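Local structure of petrobactin biosynthesis protein AsbB (Bacillus anthracis, 3TO3) at residues Leu153-His161 with Tyr181-Ile189. The protein catalyses the ATP-dependent condensation of spermidine with citryl-spermidine intermediates in the biosynthesis of the siderophore petrobactin. Residues are numbered along the deposited sequence; the frame is centred on the assembly and turned at random.
With ATP (adenosine-5'-triphosphate), chain E.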
ATOM      1  N   LEU B 153      15.184  16.810 -23.000  1.00 65.18           N
ATOM      2  CA  LEU B 153      16.075  15.792 -22.436  1.00 66.02           C
ATOM      3  C   LEU B 153      15.654  15.275 -21.058  1.00 62.38           C
ATOM      4  O   LEU B 153      15.808  14.083 -20.778  1.00 57.68           O
ATOM      5  CB  LEU B 153      17.507  16.292 -22.379  1.00 72.26           C
ATOM      6  CG  LEU B 153      18.264  16.212 -23.696  1.00 74.06           C
ATOM      7  CD1 LEU B 153      19.505  17.078 -23.627  1.00 69.35           C
ATOM      8  CD2 LEU B 153      18.611  14.750 -23.973  1.00 70.38           C
ATOM      9  N   GLU B 154      15.155  16.156 -20.189  1.00 58.36           N
ATOM     10  CA  GLU B 154      14.717  15.699 -18.877  1.00 64.12           C
ATOM     11  C   GLU B 154      13.791  14.503 -19.058  1.00 63.04           C
ATOM     12  O   GLU B 154      13.985  13.478 -18.407  1.00 61.68           O
ATOM     13  CB  GLU B 154      14.026  16.798 -18.057  1.00 77.98           C
ATOM     14  CG  GLU B 154      14.967  17.736 -17.284  1.00 93.10           C
ATOM     15  CD  GLU B 154      15.446  17.181 -15.927  1.00 97.39           C
ATOM     16  OE1 GLU B 154      14.933  16.137 -15.466  1.00 83.85           O
ATOM     17  OE2 GLU B 154      16.343  17.812 -15.310  1.00107.44           O
ATOM     18  N   ASN B 155      12.800  14.627 -19.943  1.00 62.20           N
ATOM     19  CA  ASN B 155      11.829  13.540 -20.138  1.00 62.49           C
ATOM     20  C   ASN B 155      12.260  12.445 -21.115  1.00 60.54           C
ATOM     21  O   ASN B 155      11.700  11.348 -21.110  1.00 61.28           O
ATOM     22  CB  ASN B 155      10.458  14.086 -20.538  1.00 68.90           C
ATOM     23  CG  ASN B 155       9.913  15.078 -19.521  1.00 78.96           C
ATOM     24  OD1 ASN B 155      10.026  16.302 -19.688  1.00 87.98           O
ATOM     25  ND2 ASN B 155       9.342  14.553 -18.445  1.00 73.73           N
ATOM     26  N   HIS B 156      13.270  12.718 -21.932  1.00 56.87           N
ATOM     27  CA  HIS B 156      13.766  11.667 -22.817  1.00 65.06           C
ATOM     28  C   HIS B 156      14.891  10.784 -22.245  1.00 67.32           C
ATOM     29  O   HIS B 156      15.161   9.701 -22.782  1.00 65.50           O
ATOM     30  CB  HIS B 156      14.037  12.189 -24.239  1.00 69.00           C
ATOM     31  CG  HIS B 156      12.779  12.472 -25.008  1.00 86.75           C
ATOM     32  ND1 HIS B 156      11.962  11.470 -25.494  1.00 87.39           N
ATOM     33  CD2 HIS B 156      12.176  13.642 -25.339  1.00 94.08           C
ATOM     34  CE1 HIS B 156      10.921  12.012 -26.106  1.00 93.87           C
ATOM     35  NE2 HIS B 156      11.027  13.327 -26.027  1.00 96.65           N
ATOM     36  N   LEU B 157      15.484  11.174 -21.113  1.00 66.21           N
ATOM     37  CA  LEU B 157      16.383  10.213 -20.496  1.00 64.97           C
ATOM     38  C   LEU B 157      15.506   9.454 -19.537  1.00 63.83           C
ATOM     39  O   LEU B 157      15.210   9.896 -18.424  1.00 70.29           O
ATOM     40  CB  LEU B 157      17.457  10.910 -19.662  1.00 59.29           C
ATOM     41  CG  LEU B 157      18.251  12.083 -20.197  1.00 69.13           C
ATOM     42  CD1 LEU B 157      18.968  12.712 -19.004  1.00 78.26           C
ATOM     43  CD2 LEU B 157      19.215  11.621 -21.275  1.00 61.14           C
ATOM     44  N   ILE B 158      15.169   8.256 -19.956  1.00 59.15           N
ATOM     45  CA  ILE B 158      14.251   7.434 -19.204  1.00 58.20           C
ATOM     46  C   ILE B 158      14.961   6.360 -18.385  1.00 53.32           C
ATOM     47  O   ILE B 158      14.311   5.527 -17.777  1.00 46.98           O
ATOM     48  CB  ILE B 158      13.159   6.858 -20.123  1.00 65.18           C
ATOM     49  CG1 ILE B 158      13.757   5.780 -21.042  1.00 56.07           C
ATOM     50  CG2 ILE B 158      12.452   8.035 -20.918  1.00 39.65           C
ATOM     51  CD1 ILE B 158      12.719   5.078 -21.852  1.00 60.40           C
ATOM     52  N   ASP B 159      16.289   6.339 -18.402  1.00 51.66           N
ATOM     53  CA  ASP B 159      16.986   5.178 -17.833  1.00 56.12           C
ATOM     54  C   ASP B 159      17.016   5.134 -16.304  1.00 53.50           C
ATOM     55  O   ASP B 159      17.020   4.053 -15.703  1.00 42.80           O
ATOM     56  CB  ASP B 159      18.384   4.988 -18.451  1.00 61.66           C
ATOM     57  CG  ASP B 159      18.321   4.408 -19.885  1.00 69.40           C
ATOM     58  OD1 ASP B 159      17.409   3.589 -20.153  1.00 66.15           O
ATOM     59  OD2 ASP B 159      19.166   4.787 -20.740  1.00 68.23           O
ATOM     60  N   GLY B 160      16.997   6.300 -15.666  1.00 49.50           N
ATOM     61  CA  GLY B 160      17.048   6.319 -14.218  1.00 46.36           C
ATOM     62  C   GLY B 160      18.425   5.895 -13.740  1.00 46.80           C
ATOM     63  O   GLY B 160      19.413   5.905 -14.482  1.00 54.03           O
ATOM     64  N   HIS B 161      18.490   5.499 -12.489  1.00 52.65           N
ATOM     65  CA  HIS B 161      19.761   5.334 -11.820  1.00 54.62           C
ATOM     66  C   HIS B 161      20.541   4.094 -12.270  1.00 45.18           C
ATOM     67  O   HIS B 161      19.996   2.997 -12.341  1.00 49.61           O
ATOM     68  CB  HIS B 161      19.520   5.293 -10.314  1.00 56.31           C
ATOM     69  CG  HIS B 161      20.645   5.854  -9.521  1.00 52.60           C
ATOM     70  ND1 HIS B 161      21.815   5.154  -9.304  1.00 47.04           N
ATOM     71  CD2 HIS B 161      20.790   7.054  -8.900  1.00 49.75           C
ATOM     72  CE1 HIS B 161      22.633   5.903  -8.579  1.00 56.67           C
ATOM     73  NE2 HIS B 161      22.037   7.060  -8.320  1.00 50.94           N
ATOM     74  N   TYR B 181       1.153   9.932 -14.798  1.00 53.95           N
ATOM     75  CA  TYR B 181       2.153  10.758 -14.147  1.00 51.50           C
ATOM     76  C   TYR B 181       3.627  10.451 -14.342  1.00 50.04           C
ATOM     77  O   TYR B 181       4.470  11.255 -13.933  1.00 47.53           O
ATOM     78  CB  TYR B 181       1.823  10.826 -12.659  1.00 45.76           C
ATOM     79  CG  TYR B 181       0.412  11.242 -12.487  1.00 41.82           C
ATOM     80  CD1 TYR B 181      -0.006  12.518 -12.886  1.00 44.33           C
ATOM     81  CD2 TYR B 181      -0.524  10.374 -11.957  1.00 41.72           C
ATOM     82  CE1 TYR B 181      -1.342  12.915 -12.758  1.00 50.73           C
ATOM     83  CE2 TYR B 181      -1.861  10.760 -11.809  1.00 44.03           C
ATOM     84  CZ  TYR B 181      -2.263  12.026 -12.207  1.00 46.45           C
ATOM     85  OH  TYR B 181      -3.580  12.388 -12.073  1.00 54.06           O
ATOM     86  N   GLY B 182       3.949   9.332 -14.997  1.00 49.99           N
ATOM     87  CA  GLY B 182       5.344   8.954 -15.151  1.00 34.28           C
ATOM     88  C   GLY B 182       5.989   9.963 -16.086  1.00 48.49           C
ATOM     89  O   GLY B 182       5.408  10.354 -17.113  1.00 47.62           O
ATOM     90  N   TYR B 183       7.178  10.416 -15.720  1.00 44.82           N
ATOM     91  CA  TYR B 183       7.811  11.492 -16.442  1.00 50.68           C
ATOM     92  C   TYR B 183       8.150  11.096 -17.889  1.00 55.99           C
ATOM     93  O   TYR B 183       8.304  11.963 -18.749  1.00 51.96           O
ATOM     94  CB  TYR B 183       9.046  11.998 -15.684  1.00 48.06           C
ATOM     95  CG  TYR B 183      10.310  11.144 -15.793  1.00 46.87           C
ATOM     96  CD1 TYR B 183      11.101  11.171 -16.948  1.00 49.30           C
ATOM     97  CD2 TYR B 183      10.739  10.349 -14.725  1.00 42.37           C
ATOM     98  CE1 TYR B 183      12.282  10.404 -17.047  1.00 48.81           C
ATOM     99  CE2 TYR B 183      11.919   9.584 -14.808  1.00 46.38           C
ATOM    100  CZ  TYR B 183      12.680   9.612 -15.973  1.00 57.05           C
ATOM    101  OH  TYR B 183      13.831   8.853 -16.062  1.00 59.60           O
ATOM    102  N   GLU B 184       8.256   9.798 -18.163  1.00 49.94           N
ATOM    103  CA  GLU B 184       8.552   9.334 -19.528  1.00 56.55           C
ATOM    104  C   GLU B 184       7.449   9.721 -20.516  1.00 59.84           C
ATOM    105  O   GLU B 184       7.703   9.859 -21.724  1.00 54.14           O
ATOM    106  CB  GLU B 184       8.731   7.801 -19.596  1.00 55.12           C
ATOM    107  CG  GLU B 184       9.794   7.219 -18.670  1.00 56.90           C
ATOM    108  CD  GLU B 184       9.204   6.614 -17.392  1.00 55.63           C
ATOM    109  OE1 GLU B 184       8.237   7.190 -16.839  1.00 41.83           O
ATOM    110  OE2 GLU B 184       9.700   5.550 -16.954  1.00 54.91           O
ATOM    111  N   PHE B 185       6.224   9.845 -20.011  1.00 51.64           N
ATOM    112  CA  PHE B 185       5.076  10.012 -20.890  1.00 51.16           C
ATOM    113  C   PHE B 185       4.680  11.455 -21.171  1.00 55.08           C
ATOM    114  O   PHE B 185       3.846  11.713 -22.044  1.00 60.51           O
ATOM    115  CB  PHE B 185       3.919   9.129 -20.427  1.00 42.91           C
ATOM    116  CG  PHE B 185       4.358   7.741 -20.116  1.00 48.49           C
ATOM    117  CD1 PHE B 185       4.517   7.328 -18.797  1.00 51.44           C
ATOM    118  CD2 PHE B 185       4.704   6.866 -21.138  1.00 47.70           C
ATOM    119  CE1 PHE B 185       4.960   6.045 -18.499  1.00 46.75           C
ATOM    120  CE2 PHE B 185       5.139   5.589 -20.851  1.00 42.40           C
ATOM    121  CZ  PHE B 185       5.254   5.178 -19.505  1.00 42.86           C
HETATM  122  N   MSE B 186       5.309  12.378 -20.451  1.00 55.45           N
HETATM  123  CA  MSE B 186       5.229  13.820 -20.741  1.00 55.77           C
HETATM  124  C   MSE B 186       3.807  14.302 -20.844  1.00 53.49           C
HETATM  125  O   MSE B 186       3.472  15.052 -21.755  1.00 69.06           O
HETATM  126  CB  MSE B 186       5.931  14.147 -22.049  1.00 63.97           C
HETATM  127  CG  MSE B 186       7.430  14.030 -21.990  1.00 76.09           C
HETATM  128 SE   MSE B 186       8.211  14.700 -23.643  0.52 99.96          SE
HETATM  129  CE  MSE B 186       7.752  13.213 -24.809  1.00 49.75           C
ATOM    130  N   ARG B 187       2.967  13.836 -19.941  1.00 56.50           N
ATOM    131  CA  ARG B 187       1.562  14.191 -19.963  1.00 66.78           C
ATOM    132  C   ARG B 187       1.387  15.515 -19.238  1.00 62.09           C
ATOM    133  O   ARG B 187       1.938  15.708 -18.167  1.00 52.85           O
ATOM    134  CB  ARG B 187       0.739  13.104 -19.286  1.00 71.47           C
ATOM    135  CG  ARG B 187       0.528  11.876 -20.150  1.00 79.99           C
ATOM    136  CD  ARG B 187      -0.627  12.087 -21.100  1.00 91.59           C
ATOM    137  NE  ARG B 187      -0.854  10.920 -21.941  1.00109.75           N
ATOM    138  CZ  ARG B 187      -0.246  10.706 -23.107  1.00121.84           C
ATOM    139  NH1 ARG B 187       0.636  11.588 -23.569  1.00124.94           N
ATOM    140  NH2 ARG B 187      -0.518   9.608 -23.810  1.00122.97           N
ATOM    141  N   PRO B 188       0.650  16.448 -19.845  1.00 63.05           N
ATOM    142  CA  PRO B 188       0.391  17.729 -19.187  1.00 58.69           C
ATOM    143  C   PRO B 188      -0.565  17.531 -18.032  1.00 56.81           C
ATOM    144  O   PRO B 188      -1.507  16.766 -18.173  1.00 66.22           O
ATOM    145  CB  PRO B 188      -0.284  18.550 -20.274  1.00 68.71           C
ATOM    146  CG  PRO B 188       0.080  17.852 -21.570  1.00 73.01           C
ATOM    147  CD  PRO B 188       0.139  16.409 -21.221  1.00 64.98           C
ATOM    148  N   ILE B 189      -0.338  18.205 -16.907  1.00 54.05           N
ATOM    149  CA  ILE B 189      -1.258  18.083 -15.779  1.00 53.58           C
ATOM    150  C   ILE B 189      -1.465  19.427 -15.091  1.00 50.97           C
ATOM    151  O   ILE B 189      -0.657  20.348 -15.238  1.00 59.04           O
ATOM    152  CB  ILE B 189      -0.786  17.027 -14.759  1.00 50.25           C
ATOM    153  CG1 ILE B 189       0.188  17.634 -13.755  1.00 51.01           C
ATOM    154  CG2 ILE B 189      -0.116  15.860 -15.473  1.00 58.58           C
ATOM    155  CD1 ILE B 189       1.226  16.641 -13.234  1.00 53.84           C
TER
HETATM  156  PB  ATP E 617      14.036  15.404  -6.000  0.71 84.11           P
HETATM  157  O1B ATP E 617      12.531  15.394  -6.086  0.71 79.96           O
HETATM  158  O2B ATP E 617      14.459  15.564  -4.563  0.71 83.35           O
HETATM  159  O3B ATP E 617      14.606  16.568  -6.892  0.71 56.14           O
HETATM  160  PA  ATP E 617      14.320  12.701  -5.946  0.71113.19           P
HETATM  161  O1A ATP E 617      12.980  12.774  -5.240  0.71110.20           O
HETATM  162  O2A ATP E 617      15.455  12.299  -5.012  0.71109.54           O
HETATM  163  O3A ATP E 617      14.649  14.085  -6.574  0.71129.61           O
HETATM  164  O5' ATP E 617      14.178  11.639  -7.094  0.71126.49           O
HETATM  165  C5' ATP E 617      14.913  11.748  -8.256  0.71119.91           C
HETATM  166  C4' ATP E 617      15.024  10.576  -9.056  0.71113.13           C
HETATM  167  O4' ATP E 617      16.177  10.701  -9.957  0.71106.95           O
HETATM  168  C3' ATP E 617      15.291   9.389  -8.211  0.71112.13           C
HETATM  169  O3' ATP E 617      14.297   8.455  -8.383  0.71113.31           O
HETATM  170  C2' ATP E 617      16.592   8.876  -8.677  0.71105.73           C
HETATM  171  O2' ATP E 617      16.619   7.511  -8.644  0.71100.76           O
HETATM  172  C1' ATP E 617      16.654   9.394 -10.073  0.71102.06           C
HETATM  173  N9  ATP E 617      17.946   9.338 -10.703  0.71 90.74           N
HETATM  174  C8  ATP E 617      18.168   8.803 -11.916  0.71 80.07           C
HETATM  175  N7  ATP E 617      19.475   8.925 -12.186  0.71 77.72           N
HETATM  176  C5  ATP E 617      20.090   9.544 -11.153  0.71 82.29           C
HETATM  177  C6  ATP E 617      21.419   9.922 -10.912  0.71 77.09           C
HETATM  178  N6  ATP E 617      22.425   9.640 -11.898  0.71 73.57           N
HETATM  179  N1  ATP E 617      21.727  10.544  -9.750  0.71 77.65           N
HETATM  180  C2  ATP E 617      20.768  10.797  -8.835  0.71 82.60           C
HETATM  181  N3  ATP E 617      19.479  10.443  -9.037  0.71 87.43           N
HETATM  182  C4  ATP E 617      19.109   9.816 -10.185  0.71 88.61           C
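The side-chain amide nitrogen of N155, ND2, serves two carbonyls: it donates to Y183 O at 2.8 Å, tilted 25° from that carbonyl's plane, and also to A280 O. The bond to Y183 is moderately bent, with an N-H...O angle of 148°. A second bond runs from the Y183 side chain, whose OH donates to L157 O at 2.9 Å, lying in the carbonyl plane on a lone pair; this acceptor sits at the ring's edge, beside CE1. With chi1 at 78°, the Y183 ring leaves its backbone between N and the carbonyl carbon; its CB lies near N155 ND2, and the ring carries OH to L157, the first residue to leave helical phi/psi after helix 150-156. Y183 OH also lies 3.5 Å from I158 CA.

Beside the helix end M186, a selenomethionine introduced in place of methionine, lays CG against N155 CB at 3.4 Å. A bend at chi3 brings its CE to H156 NE2, 3.5 Å away, oblique to the imidazole ring. Farther along, I158 CG2 packs on E184 CG at 3.6 Å, while the E184 carboxylate makes salt bridges to K168 and R170.

G160 and H161 line the ATP pocket, with H161 N 3.4 Å from C8 of the adenine. The two bonds tie the loop after helix 175-181 to that helix end and to L157, whence the chain runs to G160, consistent with Y183 helping to set the pocket-lining segment's path.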